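Local atomic coordinates of 3-polyprenyl-4-hydroxybenzoate decarboxylase and related decarboxylases (Pelotomaculum thermopropionicum, PDB entry 6H6X), a protein that is a UbiD-class decarboxylase (HmfF) that carries prenylated FMN, manganese and potassium and, run in reverse, carboxylates 2-furoic acid to 2,5-furandicarboxylic acid. Residues A70-V75 against L217-L222; E80-A85 against R304-L309; L197-A202 against L211-A216. The protein carries 8 engineered substitutions. One frame throughout, in Å; residues are numbered along the deposited sequence.

Contact 1: residues A70-V75 against L217-L222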
ATOM      1  N   ALA B  70     -12.093 -18.104  12.777  1.00 50.55           N
ATOM      2  CA  ALA B  70     -13.486 -18.529  12.612  1.00 44.73           C
ATOM      3  C   ALA B  70     -13.616 -19.921  12.073  1.00 38.64           C
ATOM      4  O   ALA B  70     -14.620 -20.560  12.261  1.00 51.30           O
ATOM      5  CB  ALA B  70     -14.263 -17.565  11.720  1.00 45.43           C
ATOM      6  N   MET B  71     -12.637 -20.384  11.336  1.00 43.87           N
ATOM      7  CA  MET B  71     -12.653 -21.715  10.769  1.00 47.27           C
ATOM      8  C   MET B  71     -11.825 -22.705  11.615  1.00 50.32           C
ATOM      9  O   MET B  71     -11.651 -23.856  11.176  1.00 50.93           O
ATOM     10  CB  MET B  71     -12.066 -21.666   9.337  1.00 55.04           C
ATOM     11  CG  MET B  71     -13.069 -21.368   8.232  1.00 59.30           C
ATOM     12  SD  MET B  71     -12.188 -21.215   6.654  1.00 61.25           S
ATOM     13  CE  MET B  71     -11.581 -19.583   6.868  1.00 54.08           C
ATOM     14  N   SER B  72     -11.298 -22.283  12.775  1.00 51.76           N
ATOM     15  CA  SER B  72     -10.378 -23.124  13.588  1.00 63.03           C
ATOM     16  C   SER B  72      -9.157 -23.663  12.813  1.00 64.07           C
ATOM     17  O   SER B  72      -8.946 -24.884  12.753  1.00 69.18           O
ATOM     18  CB  SER B  72     -11.150 -24.296  14.212  1.00 59.76           C
ATOM     19  OG  SER B  72     -12.272 -23.784  14.897  1.00 71.38           O
ATOM     20  N   VAL B  73      -8.423 -22.751  12.158  1.00 60.52           N
ATOM     21  CA  VAL B  73      -7.196 -23.077  11.432  1.00 53.78           C
ATOM     22  C   VAL B  73      -6.204 -21.947  11.559  1.00 58.11           C
ATOM     23  O   VAL B  73      -6.580 -20.776  11.837  1.00 61.16           O
ATOM     24  CB  VAL B  73      -7.350 -23.398   9.923  1.00 58.26           C
ATOM     25  CG1 VAL B  73      -7.792 -24.823   9.695  1.00 59.14           C
ATOM     26  CG2 VAL B  73      -8.229 -22.388   9.185  1.00 60.01           C
ATOM     27  N   PRO B  74      -4.916 -22.283  11.380  1.00 57.96           N
ATOM     28  CA  PRO B  74      -3.995 -21.155  11.159  1.00 64.59           C
ATOM     29  C   PRO B  74      -4.218 -20.605   9.704  1.00 58.06           C
ATOM     30  O   PRO B  74      -4.706 -21.346   8.805  1.00 48.77           O
ATOM     31  CB  PRO B  74      -2.603 -21.779  11.378  1.00 64.71           C
ATOM     32  CG  PRO B  74      -2.800 -23.293  11.509  1.00 62.85           C
ATOM     33  CD  PRO B  74      -4.247 -23.602  11.234  1.00 61.00           C
ATOM     34  N   VAL B  75      -3.872 -19.344   9.506  1.00 56.66           N
ATOM     35  CA  VAL B  75      -3.990 -18.691   8.187  1.00 61.39           C
ATOM     36  C   VAL B  75      -3.471 -19.558   7.044  1.00 59.72           C
ATOM     37  O   VAL B  75      -4.132 -19.720   6.005  1.00 56.08           O
ATOM     38  CB  VAL B  75      -3.233 -17.350   8.161  1.00 74.66           C
ATOM     39  CG1 VAL B  75      -3.266 -16.726   6.756  1.00 85.60           C
ATOM     40  CG2 VAL B  75      -3.816 -16.385   9.185  1.00 71.89           C
ATOM     41  N   LEU B 217     -17.197 -26.698   8.449  1.00 48.45           N
ATOM     42  CA  LEU B 217     -16.193 -25.737   8.902  1.00 45.95           C
ATOM     43  C   LEU B 217     -16.234 -25.571  10.407  1.00 45.82           C
ATOM     44  O   LEU B 217     -15.257 -25.133  11.025  1.00 51.82           O
ATOM     45  CB  LEU B 217     -16.418 -24.359   8.252  1.00 49.23           C
ATOM     46  CG  LEU B 217     -16.190 -24.169   6.745  1.00 44.45           C
ATOM     47  CD1 LEU B 217     -16.611 -22.797   6.297  1.00 44.46           C
ATOM     48  CD2 LEU B 217     -14.729 -24.365   6.459  1.00 46.32           C
ATOM     49  N   LEU B 218     -17.385 -25.862  11.001  1.00 50.04           N
ATOM     50  CA  LEU B 218     -17.550 -25.628  12.417  1.00 54.87           C
ATOM     51  C   LEU B 218     -17.052 -26.861  13.199  1.00 57.40           C
ATOM     52  O   LEU B 218     -16.964 -27.958  12.630  1.00 58.36           O
ATOM     53  CB  LEU B 218     -19.003 -25.338  12.726  1.00 51.31           C
ATOM     54  CG  LEU B 218     -19.551 -24.025  12.202  1.00 53.75           C
ATOM     55  CD1 LEU B 218     -21.073 -24.060  12.216  1.00 49.01           C
ATOM     56  CD2 LEU B 218     -19.052 -22.876  13.028  1.00 55.54           C
ATOM     57  N   PRO B 219     -16.764 -26.684  14.504  1.00 61.12           N
ATOM     58  CA  PRO B 219     -16.365 -27.806  15.350  1.00 67.12           C
ATOM     59  C   PRO B 219     -17.442 -28.900  15.509  1.00 71.71           C
ATOM     60  O   PRO B 219     -17.088 -30.053  15.568  1.00 73.23           O
ATOM     61  CB  PRO B 219     -16.071 -27.137  16.704  1.00 63.57           C
ATOM     62  CG  PRO B 219     -15.825 -25.708  16.381  1.00 61.13           C
ATOM     63  CD  PRO B 219     -16.794 -25.431  15.289  1.00 60.98           C
ATOM     64  N   GLN B 220     -18.728 -28.523  15.578  1.00 70.30           N
ATOM     65  CA  GLN B 220     -19.861 -29.465  15.617  1.00 70.47           C
ATOM     66  C   GLN B 220     -20.853 -29.139  14.474  1.00 61.66           C
ATOM     67  O   GLN B 220     -20.945 -27.991  14.071  1.00 52.12           O
ATOM     68  CB  GLN B 220     -20.635 -29.344  16.946  1.00 79.80           C
ATOM     69  CG  GLN B 220     -19.824 -29.032  18.210  1.00 87.22           C
ATOM     70  CD  GLN B 220     -18.985 -30.200  18.735  1.00 96.03           C
ATOM     71  OE1 GLN B 220     -18.149 -30.000  19.628  1.00107.00           O
ATOM     72  NE2 GLN B 220     -19.237 -31.428  18.241  1.00 88.63           N
ATOM     73  N   PRO B 221     -21.663 -30.118  14.034  1.00 56.27           N
ATOM     74  CA  PRO B 221     -22.699 -29.818  13.062  1.00 57.77           C
ATOM     75  C   PRO B 221     -23.592 -28.625  13.435  1.00 57.19           C
ATOM     76  O   PRO B 221     -23.877 -28.379  14.583  1.00 54.51           O
ATOM     77  CB  PRO B 221     -23.514 -31.123  12.970  1.00 58.10           C
ATOM     78  CG  PRO B 221     -22.532 -32.175  13.365  1.00 59.47           C
ATOM     79  CD  PRO B 221     -21.681 -31.544  14.420  1.00 58.37           C
ATOM     80  N   LEU B 222     -23.983 -27.876  12.422  1.00 55.11           N
ATOM     81  CA  LEU B 222     -24.810 -26.708  12.581  1.00 52.71           C
ATOM     82  C   LEU B 222     -26.213 -27.172  12.939  1.00 44.98           C
ATOM     83  O   LEU B 222     -26.758 -28.084  12.315  1.00 45.76           O
ATOM     84  CB  LEU B 222     -24.793 -25.926  11.270  1.00 48.36           C
ATOM     85  CG  LEU B 222     -25.553 -24.643  11.193  1.00 49.64           C
ATOM     86  CD1 LEU B 222     -24.955 -23.607  12.148  1.00 48.23           C
ATOM     87  CD2 LEU B 222     -25.514 -24.189   9.723  1.00 49.87           C
TER

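Contact 2: residues E80-A85 against R304-L309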
ATOM      1  N   GLU B  80      -7.200 -24.260   2.082  1.00 54.74           N
ATOM      2  CA  GLU B  80      -7.342 -25.713   1.932  1.00 58.59           C
ATOM      3  C   GLU B  80      -8.457 -26.189   2.847  1.00 46.72           C
ATOM      4  O   GLU B  80      -9.283 -26.986   2.436  1.00 42.21           O
ATOM      5  CB  GLU B  80      -6.021 -26.480   2.228  1.00 71.46           C
ATOM      6  CG  GLU B  80      -4.963 -26.398   1.095  1.00 86.57           C
ATOM      7  CD  GLU B  80      -3.909 -25.277   1.282  1.00109.10           C
ATOM      8  OE1 GLU B  80      -2.820 -25.374   0.683  1.00110.46           O
ATOM      9  OE2 GLU B  80      -4.123 -24.297   2.062  1.00119.03           O
ATOM     10  N   LYS B  81      -8.543 -25.675   4.071  1.00 46.66           N
ATOM     11  CA  LYS B  81      -9.698 -26.053   4.910  1.00 51.32           C
ATOM     12  C   LYS B  81     -11.034 -25.693   4.236  1.00 47.56           C
ATOM     13  O   LYS B  81     -11.966 -26.487   4.244  1.00 49.00           O
ATOM     14  CB  LYS B  81      -9.621 -25.472   6.324  1.00 59.44           C
ATOM     15  CG  LYS B  81     -10.285 -26.407   7.336  1.00 69.63           C
ATOM     16  CD  LYS B  81     -10.955 -25.716   8.519  1.00 84.45           C
ATOM     17  CE  LYS B  81     -11.311 -26.697   9.638  1.00 84.78           C
ATOM     18  NZ  LYS B  81     -12.081 -27.861   9.120  1.00 82.73           N
ATOM     19  N   LEU B  82     -11.105 -24.516   3.587  1.00 49.34           N
ATOM     20  CA  LEU B  82     -12.354 -24.106   2.921  1.00 45.83           C
ATOM     21  C   LEU B  82     -12.667 -25.026   1.744  1.00 46.04           C
ATOM     22  O   LEU B  82     -13.796 -25.480   1.614  1.00 47.19           O
ATOM     23  CB  LEU B  82     -12.351 -22.619   2.520  1.00 42.84           C
ATOM     24  CG  LEU B  82     -13.662 -22.054   1.937  1.00 48.13           C
ATOM     25  CD1 LEU B  82     -14.889 -22.339   2.808  1.00 43.26           C
ATOM     26  CD2 LEU B  82     -13.525 -20.548   1.716  1.00 49.86           C
ATOM     27  N   ALA B  83     -11.668 -25.352   0.930  1.00 49.69           N
ATOM     28  CA  ALA B  83     -11.904 -26.254  -0.234  1.00 53.28           C
ATOM     29  C   ALA B  83     -12.304 -27.703   0.178  1.00 50.27           C
ATOM     30  O   ALA B  83     -13.154 -28.356  -0.457  1.00 42.08           O
ATOM     31  CB  ALA B  83     -10.666 -26.282  -1.127  1.00 58.46           C
ATOM     32  N   ALA B  84     -11.696 -28.170   1.259  1.00 45.60           N
ATOM     33  CA  ALA B  84     -12.080 -29.452   1.898  1.00 54.89           C
ATOM     34  C   ALA B  84     -13.544 -29.452   2.369  1.00 58.80           C
ATOM     35  O   ALA B  84     -14.272 -30.450   2.159  1.00 50.99           O
ATOM     36  CB  ALA B  84     -11.155 -29.768   3.097  1.00 49.92           C
ATOM     37  N   ALA B  85     -13.979 -28.348   3.011  1.00 51.52           N
ATOM     38  CA  ALA B  85     -15.403 -28.235   3.390  1.00 45.47           C
ATOM     39  C   ALA B  85     -16.337 -28.227   2.191  1.00 45.43           C
ATOM     40  O   ALA B  85     -17.430 -28.821   2.245  1.00 44.94           O
ATOM     41  CB  ALA B  85     -15.643 -27.019   4.249  1.00 49.88           C
ATOM     42  N   ARG B 304     -13.462 -16.931  -3.044  1.00 39.15           N
ATOM     43  CA  ARG B 304     -12.918 -16.919  -4.433  1.00 38.65           C
ATOM     44  C   ARG B 304     -11.436 -17.339  -4.416  1.00 35.35           C
ATOM     45  O   ARG B 304     -10.997 -18.003  -5.288  1.00 34.37           O
ATOM     46  CB  ARG B 304     -13.151 -15.601  -5.136  1.00 34.22           C
ATOM     47  CG  ARG B 304     -14.649 -15.260  -5.370  1.00 37.49           C
ATOM     48  CD  ARG B 304     -14.941 -13.935  -6.097  1.00 34.74           C
ATOM     49  NE  ARG B 304     -14.698 -12.773  -5.294  1.00 40.66           N
ATOM     50  CZ  ARG B 304     -15.590 -12.184  -4.462  1.00 43.72           C
ATOM     51  NH1 ARG B 304     -16.780 -12.682  -4.308  1.00 38.66           N
ATOM     52  NH2 ARG B 304     -15.263 -11.077  -3.751  1.00 41.64           N
ATOM     53  N   GLU B 305     -10.675 -16.951  -3.405  1.00 35.00           N
ATOM     54  CA  GLU B 305      -9.288 -17.374  -3.301  1.00 36.19           C
ATOM     55  C   GLU B 305      -9.144 -18.895  -3.176  1.00 37.33           C
ATOM     56  O   GLU B 305      -8.257 -19.475  -3.758  1.00 37.46           O
ATOM     57  CB  GLU B 305      -8.587 -16.707  -2.146  1.00 39.29           C
ATOM     58  CG  GLU B 305      -8.183 -15.276  -2.381  1.00 41.62           C
ATOM     59  CD  GLU B 305      -7.580 -14.593  -1.138  1.00 43.36           C
ATOM     60  OE1 GLU B 305      -7.364 -15.261  -0.089  1.00 53.78           O
ATOM     61  OE2 GLU B 305      -7.281 -13.370  -1.202  1.00 41.33           O
ATOM     62  N   ALA B 306     -10.015 -19.550  -2.424  1.00 41.84           N
ATOM     63  CA  ALA B 306      -9.944 -21.011  -2.287  1.00 41.13           C
ATOM     64  C   ALA B 306     -10.097 -21.693  -3.620  1.00 40.53           C
ATOM     65  O   ALA B 306      -9.372 -22.615  -3.918  1.00 46.44           O
ATOM     66  CB  ALA B 306     -11.002 -21.522  -1.344  1.00 43.27           C
ATOM     67  N   VAL B 307     -11.062 -21.244  -4.397  1.00 42.02           N
ATOM     68  CA  VAL B 307     -11.287 -21.739  -5.748  1.00 41.25           C
ATOM     69  C   VAL B 307     -10.146 -21.407  -6.682  1.00 44.39           C
ATOM     70  O   VAL B 307      -9.754 -22.251  -7.459  1.00 42.91           O
ATOM     71  CB  VAL B 307     -12.606 -21.195  -6.344  1.00 48.66           C
ATOM     72  CG1 VAL B 307     -12.699 -21.415  -7.864  1.00 48.63           C
ATOM     73  CG2 VAL B 307     -13.789 -21.863  -5.637  1.00 50.52           C
ATOM     74  N   LEU B 308      -9.615 -20.182  -6.603  1.00 41.26           N
ATOM     75  CA  LEU B 308      -8.486 -19.784  -7.383  1.00 39.55           C
ATOM     76  C   LEU B 308      -7.221 -20.655  -7.094  1.00 42.72           C
ATOM     77  O   LEU B 308      -6.522 -21.065  -8.041  1.00 37.95           O
ATOM     78  CB  LEU B 308      -8.177 -18.307  -7.171  1.00 39.13           C
ATOM     79  CG  LEU B 308      -6.875 -17.755  -7.770  1.00 40.75           C
ATOM     80  CD1 LEU B 308      -7.011 -17.728  -9.288  1.00 42.04           C
ATOM     81  CD2 LEU B 308      -6.592 -16.333  -7.247  1.00 40.36           C
ATOM     82  N   LEU B 309      -6.907 -20.894  -5.817  1.00 38.68           N
ATOM     83  CA  LEU B 309      -5.775 -21.761  -5.450  1.00 44.20           C
ATOM     84  C   LEU B 309      -5.885 -23.124  -6.093  1.00 52.04           C
ATOM     85  O   LEU B 309      -4.906 -23.614  -6.677  1.00 49.27           O
ATOM     86  CB  LEU B 309      -5.650 -21.967  -3.945  1.00 47.03           C
ATOM     87  CG  LEU B 309      -4.405 -22.732  -3.456  1.00 54.27           C
ATOM     88  CD1 LEU B 309      -3.093 -22.092  -3.936  1.00 53.95           C
ATOM     89  CD2 LEU B 309      -4.411 -22.772  -1.934  1.00 57.50           C
TER

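Contact 3: residues L197-A202 against L211-A216. With K (potassium ion), chain G; 4LU (1-deoxy-5-O-phosphono-1-(3,3,4,5-tetramethyl-9,11-dioxo-2,3,8,9,10,11-hexahydro-7H-quinolino[1,8-fg]pteridin-12-ium-7-y l)-D-ribitol), chain I.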
ATOM      1  N   LEU B 197     -21.426 -17.388   7.302  1.00 35.63           N
ATOM      2  CA  LEU B 197     -21.417 -16.325   6.311  1.00 37.02           C
ATOM      3  C   LEU B 197     -20.424 -16.659   5.225  1.00 37.47           C
ATOM      4  O   LEU B 197     -20.739 -16.537   4.039  1.00 35.85           O
ATOM      5  CB  LEU B 197     -21.074 -14.977   6.935  1.00 35.17           C
ATOM      6  CG  LEU B 197     -22.060 -14.389   7.927  1.00 36.61           C
ATOM      7  CD1 LEU B 197     -21.474 -13.185   8.630  1.00 41.49           C
ATOM      8  CD2 LEU B 197     -23.353 -14.011   7.301  1.00 37.58           C
ATOM      9  N   LEU B 198     -19.248 -17.113   5.644  1.00 35.37           N
ATOM     10  CA  LEU B 198     -18.224 -17.556   4.723  1.00 40.73           C
ATOM     11  C   LEU B 198     -18.727 -18.708   3.869  1.00 38.38           C
ATOM     12  O   LEU B 198     -18.636 -18.670   2.645  1.00 39.55           O
ATOM     13  CB  LEU B 198     -16.971 -17.875   5.496  1.00 46.46           C
ATOM     14  CG  LEU B 198     -15.735 -18.301   4.737  1.00 47.10           C
ATOM     15  CD1 LEU B 198     -15.272 -17.222   3.804  1.00 52.81           C
ATOM     16  CD2 LEU B 198     -14.643 -18.529   5.771  1.00 52.32           C
ATOM     17  N   ALA B 199     -19.390 -19.675   4.478  1.00 43.33           N
ATOM     18  CA  ALA B 199     -19.986 -20.783   3.716  1.00 38.49           C
ATOM     19  C   ALA B 199     -21.042 -20.372   2.716  1.00 40.35           C
ATOM     20  O   ALA B 199     -21.178 -21.025   1.677  1.00 39.06           O
ATOM     21  CB  ALA B 199     -20.565 -21.826   4.631  1.00 40.99           C
ATOM     22  N   SER B 200     -21.794 -19.310   2.997  1.00 38.76           N
ATOM     23  CA  SER B 200     -22.818 -18.845   2.078  1.00 39.14           C
ATOM     24  C   SER B 200     -22.260 -18.273   0.770  1.00 41.56           C
ATOM     25  O   SER B 200     -23.032 -18.047  -0.170  1.00 45.08           O
ATOM     26  CB  SER B 200     -23.671 -17.757   2.744  1.00 43.05           C
ATOM     27  OG  SER B 200     -22.930 -16.526   2.815  1.00 45.24           O
ATOM     28  N   GLN B 201     -20.970 -17.969   0.744  1.00 40.87           N
ATOM     29  CA  GLN B 201     -20.267 -17.462  -0.441  1.00 44.90           C
ATOM     30  C   GLN B 201     -19.569 -18.532  -1.274  1.00 43.40           C
ATOM     31  O   GLN B 201     -18.916 -18.215  -2.240  1.00 51.37           O
ATOM     32  CB  GLN B 201     -19.248 -16.395   0.017  1.00 41.07           C
ATOM     33  CG  GLN B 201     -19.929 -15.246   0.737  1.00 41.31           C
ATOM     34  CD  GLN B 201     -21.011 -14.631  -0.153  1.00 48.28           C
ATOM     35  OE1 GLN B 201     -22.252 -14.784   0.075  1.00 46.94           O
ATOM     36  NE2 GLN B 201     -20.551 -13.965  -1.203  1.00 44.41           N
ATOM     37  N   ALA B 202     -19.645 -19.796  -0.893  1.00 51.01           N
ATOM     38  CA  ALA B 202     -19.143 -20.880  -1.784  1.00 60.66           C
ATOM     39  C   ALA B 202     -19.869 -20.884  -3.138  1.00 66.26           C
ATOM     40  O   ALA B 202     -21.127 -20.800  -3.224  1.00 61.23           O
ATOM     41  CB  ALA B 202     -19.265 -22.246  -1.138  1.00 62.17           C
ATOM     42  N   LEU B 211     -25.344 -24.818   3.822  1.00 36.13           N
ATOM     43  CA  LEU B 211     -25.427 -25.061   5.304  1.00 38.84           C
ATOM     44  C   LEU B 211     -24.587 -26.286   5.729  1.00 39.00           C
ATOM     45  O   LEU B 211     -24.027 -26.313   6.810  1.00 41.87           O
ATOM     46  CB  LEU B 211     -26.882 -25.224   5.752  1.00 37.73           C
ATOM     47  CG  LEU B 211     -27.787 -24.015   5.562  1.00 40.20           C
ATOM     48  CD1 LEU B 211     -29.167 -24.313   6.146  1.00 41.55           C
ATOM     49  CD2 LEU B 211     -27.231 -22.744   6.203  1.00 39.64           C
ATOM     50  N   GLU B 212     -24.467 -27.257   4.838  1.00 47.63           N
ATOM     51  CA  GLU B 212     -23.602 -28.436   5.024  1.00 47.72           C
ATOM     52  C   GLU B 212     -22.137 -28.107   4.916  1.00 40.85           C
ATOM     53  O   GLU B 212     -21.303 -28.667   5.642  1.00 42.83           O
ATOM     54  CB  GLU B 212     -24.003 -29.547   4.034  1.00 48.79           C
ATOM     55  CG  GLU B 212     -25.395 -30.048   4.355  1.00 52.46           C
ATOM     56  CD  GLU B 212     -25.854 -31.255   3.550  1.00 59.67           C
ATOM     57  OE1 GLU B 212     -25.290 -31.565   2.473  1.00 67.70           O
ATOM     58  OE2 GLU B 212     -26.833 -31.886   3.995  1.00 60.60           O
ATOM     59  N   ILE B 213     -21.813 -27.135   4.071  1.00 42.95           N
ATOM     60  CA  ILE B 213     -20.464 -26.606   4.044  1.00 39.86           C
ATOM     61  C   ILE B 213     -20.147 -25.919   5.374  1.00 39.33           C
ATOM     62  O   ILE B 213     -19.103 -26.148   5.989  1.00 35.03           O
ATOM     63  CB  ILE B 213     -20.262 -25.681   2.833  1.00 44.50           C
ATOM     64  CG1 ILE B 213     -20.426 -26.483   1.533  1.00 44.60           C
ATOM     65  CG2 ILE B 213     -18.858 -25.091   2.852  1.00 45.64           C
ATOM     66  CD1 ILE B 213     -20.654 -25.623   0.308  1.00 48.56           C
ATOM     67  N   ALA B 214     -21.074 -25.111   5.858  1.00 41.35           N
ATOM     68  CA  ALA B 214     -20.877 -24.461   7.157  1.00 41.16           C
ATOM     69  C   ALA B 214     -20.683 -25.475   8.265  1.00 37.55           C
ATOM     70  O   ALA B 214     -19.829 -25.301   9.105  1.00 43.30           O
ATOM     71  CB  ALA B 214     -22.085 -23.585   7.483  1.00 45.83           C
ATOM     72  N   SER B 215     -21.497 -26.510   8.264  1.00 40.28           N
ATOM     73  CA  SER B 215     -21.351 -27.637   9.199  1.00 48.13           C
ATOM     74  C   SER B 215     -19.944 -28.226   9.212  1.00 45.85           C
ATOM     75  O   SER B 215     -19.370 -28.375  10.256  1.00 52.23           O
ATOM     76  CB  SER B 215     -22.352 -28.740   8.827  1.00 51.68           C
ATOM     77  OG  SER B 215     -23.310 -28.894   9.797  1.00 57.44           O
ATOM     78  N   ALA B 216     -19.390 -28.521   8.041  1.00 46.71           N
ATOM     79  CA  ALA B 216     -17.981 -28.972   7.950  1.00 48.54           C
ATOM     80  C   ALA B 216     -16.932 -28.008   8.483  1.00 49.71           C
ATOM     81  O   ALA B 216     -15.854 -28.441   8.874  1.00 51.14           O
ATOM     82  CB  ALA B 216     -17.629 -29.338   6.511  1.00 44.29           C
TER
HETATM   83  K     K G 501     -23.755 -19.562  -2.335  1.00 51.54           K
HETATM   84  C9  4LU I 503     -22.564 -11.187  -0.987  1.00 56.45           C
HETATM   85  C8  4LU I 503     -22.178 -10.546   0.228  1.00 49.77           C
HETATM   86  C7  4LU I 503     -22.675  -9.296   0.611  1.00 47.98           C
HETATM   87  C10 4LU I 503     -24.952 -10.732  -3.856  1.00 57.01           C
HETATM   88  C6  4LU I 503     -23.456  -8.503  -0.422  1.00 50.55           C
HETATM   89  N3  4LU I 503     -27.442 -10.093  -4.944  1.00 57.60           N
HETATM   90  C2  4LU I 503     -26.786 -11.231  -5.342  1.00 58.97           C
HETATM   91  C13 4LU I 503     -23.682  -6.105   0.851  1.00 50.40           C
HETATM   92  C5  4LU I 503     -24.119  -7.115  -0.191  1.00 51.50           C
HETATM   93  C1  4LU I 503     -24.949  -7.216  -2.505  1.00 53.93           C
HETATM   94  O2  4LU I 503     -27.325 -11.995  -6.202  1.00 59.62           O
HETATM   95  N1  4LU I 503     -25.573 -11.546  -4.798  1.00 56.51           N
HETATM   96  C4  4LU I 503     -26.921  -9.229  -4.023  1.00 57.66           C
HETATM   97  O4  4LU I 503     -27.563  -8.205  -3.673  1.00 55.60           O
HETATM   98  C4A 4LU I 503     -25.577  -9.540  -3.421  1.00 55.83           C
HETATM   99  N5  4LU I 503     -24.968  -8.713  -2.419  1.00 55.88           N
HETATM  100  C3  4LU I 503     -24.934  -6.582  -1.318  1.00 56.76           C
HETATM  101  C12 4LU I 503     -25.386  -7.575   0.587  1.00 54.10           C
HETATM  102  C5A 4LU I 503     -23.964  -9.257  -1.572  1.00 50.93           C
HETATM  103  C7M 4LU I 503     -22.223  -8.647   1.918  1.00 53.52           C
HETATM  104  C8M 4LU I 503     -21.250 -11.349   1.101  1.00 52.53           C
HETATM  105  C9A 4LU I 503     -23.409 -10.588  -1.945  1.00 52.64           C
HETATM  106  N10 4LU I 503     -23.711 -11.091  -3.269  1.00 50.44           N
HETATM  107  C1' 4LU I 503     -23.069 -12.297  -3.789  1.00 54.91           C
HETATM  108  C2' 4LU I 503     -23.734 -13.655  -3.467  1.00 56.20           C
HETATM  109  O2' 4LU I 503     -24.161 -13.778  -2.107  1.00 55.03           O
HETATM  110  C3' 4LU I 503     -22.703 -14.743  -3.721  1.00 57.27           C
HETATM  111  O3' 4LU I 503     -22.118 -14.552  -5.012  1.00 54.84           O
HETATM  112  C4' 4LU I 503     -23.295 -16.147  -3.558  1.00 58.26           C
HETATM  113  O4' 4LU I 503     -22.298 -17.191  -3.340  1.00 47.19           O
HETATM  114  C5' 4LU I 503     -24.164 -16.626  -4.709  1.00 58.22           C
HETATM  115  O5' 4LU I 503     -24.532 -17.938  -4.232  1.00 62.64           O
HETATM  116  P   4LU I 503     -25.106 -19.110  -5.200  1.00 61.63           P
HETATM  117  O2P 4LU I 503     -25.585 -20.252  -4.285  1.00 59.05           O
HETATM  118  O3P 4LU I 503     -26.324 -18.484  -5.939  1.00 50.87           O
HETATM  119  O1P 4LU I 503     -23.906 -19.510  -6.060  1.00 60.88           O

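Contact 1: residues A70-V75 against L217-L222
M71 and L217 make the close-packed part of this contact, lying side by side with their side chains pointing the same way. The branch that touches is CD2 of L217, which sits 3.9 Å from CG of M71 and 4.1 Å from its SD, so one methyl covers the middle of the thioether chain. M71 is extended through chi2 and then folds back at chi3 (-79°), a turn that carries CE away from L217 and toward L198. L217 places its CG opposite the carbonyl carbon (chi1 -68°), which lets CD2 reach the methionine. The backbones come near as well: CA of M71 and CA of L217 are 5.7 Å apart, and M71 O and L217 O lie 3.8 Å apart. No hydrogen bond crosses between the segments, and both residues are buried.

Just beyond M71 and L217 the fit slackens. S72 closes helix 64-70 in a Schellman motif, its positive phi (54°) turning the chain out of the last helical turn; its OG then comes within 4.3 Å of CG of P219, a marginal touch between two solvent-exposed residues. L218, likewise the first residue to leave helical geometry after helix 210-217, leads the second chain away.

The contact thus joins two helix ends, 64-70 of the N-terminal family region and 210-217 of the Rift-related one. Helix 75-87 closes in on both, with M78 against M71 and with L82 and A85 against L217, while L198 of helix 194-199 packs on M71 and A195 of the same helix on L218. At the end of the loop, L222 pairs through its backbone with R93 and leads into strand 223-226.

Contact 2: residues E80-A85 against R304-L309
OE1 of E80 is paired in a salt bridge with NH2 of R313, one turn beyond L309 on the partner helix, and the same oxygen lies 4.0 Å from CD2 of L309. The glutamate leaves its helix pointing off the interface, but a bend at chi2 (95°) swings the carboxylate back, and E80 and L309 cross obliquely, with CD of E80 also 4.1 Å from CD2 of L309. This polar end is the exposed margin of the contact.

The buried part is apolar and small. CD2 of L82 meets CB of A306 at 4.1 Å, reaching it because the leucine CG stands opposite its own backbone N (chi1 -174°). CB of A83 faces the same alanine methyl more distantly, at 4.8 Å. A306 offers only a methyl to L82, and no hydrogen bond links the segments.

Helix 75-87 is thereby laid against helix 294-315, tying the N-terminal family region to the start of the C-terminal one. L82 and A85 also rest on helix 210-217, while L308 and L309 pack on V322 of strand 319-324, and L308 also meets helix 345-356.

Contact 3: residues L197-A202 against L211-A216
The amide of Q201 turns a face to the rim of the prenylated flavin, its plane nearly perpendicular to the rings, with methyl C8M over that face, 3.5 Å from CD of Q201. The group fills the corner between that rim, where C9 also sits, and C3' of the ribityl chain. A bend at chi2 (-56°) folds the side chain into this corner, while I150 of strand 146-157 and A303 of helix 294-315 pack against it. Replacing Q201 by alanine takes away the amide, which would probably open a gap beside C8M and leave that rim of the cofactor free to shift.

Behind the cofactor the two segments meet through methyls. CB of A199 presses on A214, 3.5 Å from its backbone N and 3.7 Å from its CB. I213 uses both branches, CG2 against A199 and CD1 at 3.9 Å from CB of A202, so it spans the type I turn from A199 to A202. OG of S200 hydrogen-bonds back to L197 O.

That turn aims two carbonyls at potassium, S200 O at 2.7 Å and A202 O at 3.0 Å. The ion also takes O4', O5' and O2P of the cofactor, with O5' at 2.6 Å, and V148 and E210 complete the site. E210 binds manganese too, making this the metal-bridged phosphate site of a UbiD-class prFMN pocket.

Contact 3 is wholly buried and borders the cofactor, contact 2 is buried with one exposed polar margin, and contact 1 runs from a packed interior to the surface. Their chemistry follows: backbone carbonyls bind an ion at contact 3, an outside salt bridge edges contact 2, and contact 1 relies on apolar packing. Helix 210-217 serves both contacts 1 and 3, and helix 75-87 carries half of contact 2 and borders contacts 1 and 3: A85 touches A216, and K81 reaches over M71 O. S215 OG probably hydrogen-bonds L222 N, linking contacts 1 and 3 directly.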